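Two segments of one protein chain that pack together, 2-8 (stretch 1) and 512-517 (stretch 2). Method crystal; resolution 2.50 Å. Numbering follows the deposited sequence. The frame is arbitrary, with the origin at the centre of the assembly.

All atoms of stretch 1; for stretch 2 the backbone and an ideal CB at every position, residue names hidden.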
# COMPACT_ATOMS: atom_id res chain seq x y z
N VAL A 2 3.30 -17.47 -14.88
CA VAL A 2 2.24 -17.60 -15.87
C VAL A 2 0.87 -17.77 -15.19
O VAL A 2 -0.10 -17.12 -15.57
CB VAL A 2 2.50 -18.79 -16.83
CG1 VAL A 2 3.03 -20.00 -16.07
CG2 VAL A 2 1.26 -19.13 -17.63
N LYS A 3 0.81 -18.64 -14.19
CA LYS A 3 -0.42 -18.85 -13.43
C LYS A 3 -0.53 -17.85 -12.27
O LYS A 3 0.40 -17.69 -11.49
CB LYS A 3 -0.48 -20.28 -12.89
CG LYS A 3 -1.65 -20.55 -11.96
CD LYS A 3 -2.98 -20.26 -12.63
CE LYS A 3 -4.15 -20.52 -11.69
NZ LYS A 3 -5.46 -20.11 -12.28
N THR A 4 -1.67 -17.18 -12.18
CA THR A 4 -1.90 -16.21 -11.11
C THR A 4 -3.26 -16.41 -10.44
O THR A 4 -4.24 -16.77 -11.09
CB THR A 4 -1.83 -14.76 -11.62
OG1 THR A 4 -2.88 -14.52 -12.57
CG2 THR A 4 -0.48 -14.47 -12.27
N PHE A 5 -3.31 -16.15 -9.14
CA PHE A 5 -4.56 -16.09 -8.40
C PHE A 5 -4.79 -14.67 -7.93
O PHE A 5 -3.84 -13.91 -7.75
CB PHE A 5 -4.55 -17.03 -7.20
CG PHE A 5 -4.62 -18.49 -7.54
CD1 PHE A 5 -5.81 -19.04 -8.00
CD2 PHE A 5 -3.52 -19.31 -7.38
CE1 PHE A 5 -5.89 -20.39 -8.30
CE2 PHE A 5 -3.59 -20.66 -7.69
CZ PHE A 5 -4.78 -21.20 -8.15
N TYR A 6 -6.05 -14.29 -7.72
CA TYR A 6 -6.31 -13.06 -6.97
C TYR A 6 -6.82 -13.44 -5.59
O TYR A 6 -7.63 -14.36 -5.44
CB TYR A 6 -7.30 -12.14 -7.70
CG TYR A 6 -8.72 -12.65 -7.84
CD1 TYR A 6 -9.67 -12.42 -6.85
CD2 TYR A 6 -9.13 -13.31 -8.99
CE1 TYR A 6 -10.97 -12.86 -6.98
CE2 TYR A 6 -10.43 -13.76 -9.14
CZ TYR A 6 -11.34 -13.53 -8.13
OH TYR A 6 -12.64 -13.98 -8.28
N ILE A 7 -6.32 -12.75 -4.57
CA ILE A 7 -6.64 -13.11 -3.19
C ILE A 7 -7.73 -12.23 -2.60
O ILE A 7 -7.64 -11.00 -2.63
CB ILE A 7 -5.39 -13.01 -2.28
CG1 ILE A 7 -4.31 -13.98 -2.75
CG2 ILE A 7 -5.76 -13.28 -0.83
CD1 ILE A 7 -3.04 -13.91 -1.92
N THR A 8 -8.77 -12.87 -2.08
CA THR A 8 -9.82 -12.18 -1.35
C THR A 8 -9.57 -12.32 0.15
O THR A 8 -9.30 -13.42 0.63
CB THR A 8 -11.22 -12.74 -1.69
OG1 THR A 8 -11.47 -12.58 -3.09
CG2 THR A 8 -12.29 -12.00 -0.90
N UNK A 512 5.88 -20.87 -7.68
CA UNK A 512 6.05 -20.06 -8.87
C UNK A 512 4.75 -19.44 -9.35
O UNK A 512 4.64 -19.01 -10.50
CB UNK A 512 6.66 -20.91 -9.99
N UNK A 513 3.76 -19.41 -8.47
CA UNK A 513 2.46 -18.82 -8.80
C UNK A 513 2.36 -17.40 -8.26
O UNK A 513 2.55 -17.16 -7.07
CB UNK A 513 1.32 -19.68 -8.24
N UNK A 514 2.07 -16.45 -9.15
CA UNK A 514 1.97 -15.05 -8.76
C UNK A 514 0.58 -14.67 -8.29
O UNK A 514 -0.35 -15.47 -8.35
CB UNK A 514 2.38 -14.15 -9.93
N UNK A 515 0.45 -13.43 -7.81
CA UNK A 515 -0.85 -12.93 -7.38
C UNK A 515 -1.21 -11.65 -8.13
O UNK A 515 -0.34 -10.94 -8.62
CB UNK A 515 -0.85 -12.68 -5.87
N UNK A 516 -2.51 -11.37 -8.21
CA UNK A 516 -3.00 -10.19 -8.92
C UNK A 516 -3.36 -9.08 -7.94
O UNK A 516 -4.15 -9.28 -7.02
CB UNK A 516 -4.21 -10.55 -9.78
N UNK A 517 -2.78 -7.90 -8.15
CA UNK A 517 -3.10 -6.75 -7.31
C UNK A 517 -4.45 -6.16 -7.70
O UNK A 517 -5.00 -6.48 -8.76
CB UNK A 517 -2.01 -5.69 -7.42

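Positions 514 and 515 pair in parallel with Thr4 and Phe5.

Position 512 has a phi of 76° and a psi of 18°, and its ideal CB has no atom of stretch 1 within 5.5 Å. Positive phi favours glycine, although asparagine is also seen with such angles. The residue is Gly512, which leaves the end of a helix in a Schellman motif.

At 513 the CB points sideways, 3.9 Å from Lys3 O and 4.9 Å from Phe5 CD2. An aliphatic chain such as valine, leucine or isoleucine could reach the aromatic ring. The residue is Ile513. Its CG2 lies 3.7 Å from Phe5 CD2, approaching the ring obliquely, and 4.0 Å from Lys3 CG, so one methyl touches both the ring and the aliphatic part of the lysine.

Position 514 is the bridge partner of Thr4, and its backbone bonds on both sides of that residue: its N donates to Lys3 O (3.1 Å), and its O accepts from Phe5 N (3.1 Å). The ideal CB would sit 3.7 Å from Thr4 CG2, with room for it, so alanine, serine or threonine would be plausible. The residue is Gly514; it leaves the threonine methyl without a side-chain partner at this position, while its O also receives a CA-H...O contact from Thr4 CA at 3.3 Å.

The CB of 515 points to the same sheet face as Phe5, with Ile7 CD1 4.7 Å away. Its extended phi and psi suit beta-branched residues, and the apolar neighbour favours valine or isoleucine, though leucine could also reach. The residue is Ile515; its CG2 meets Ile7 CD1 at 4.0 Å. Its CA makes a 3.2 Å CA-H...O contact with Phe5 O.

Position 516 points toward stretch 1, its ideal CB 4.0 Å from Tyr6 CB and 5.0 Å from Thr4 OG1. A compact apolar group fits beside the tyrosine, while threonine might exploit the nearby hydroxyl. The residue is Val516. Its CB packs 4.0 Å from Tyr6 CB, and its CG2 comes within 3.5 Å of Thr4 OG1. Its N donates to Phe5 O at 2.9 Å, continuing the backbone pairing.

Position 517 points away and stretch 1 sets no limit there; the N-cap position before a helix suits aspartate, serine, threonine or asparagine. The residue is Asp517, whose OD1 is hydrogen-bonded elsewhere in the structure.

Stretch 2 (512-517) GIGIVD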
# COMPACT_ATOMS: atom_id res chain seq x y z
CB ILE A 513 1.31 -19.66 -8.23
CG1 ILE A 513 1.41 -21.10 -8.73
CG2 ILE A 513 -0.03 -19.04 -8.59
CD1 ILE A 513 0.37 -22.02 -8.14
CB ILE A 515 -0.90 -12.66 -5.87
CG1 ILE A 515 0.09 -11.57 -5.48
CG2 ILE A 515 -0.62 -13.93 -5.09
CD1 ILE A 515 0.07 -11.23 -4.00
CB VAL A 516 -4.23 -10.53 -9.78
CG1 VAL A 516 -4.69 -9.30 -10.55
CG2 VAL A 516 -3.91 -11.67 -10.73
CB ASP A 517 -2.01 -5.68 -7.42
CG ASP A 517 -1.84 -5.15 -8.82
OD1 ASP A 517 -1.70 -5.96 -9.76
OD2 ASP A 517 -1.85 -3.91 -9.00
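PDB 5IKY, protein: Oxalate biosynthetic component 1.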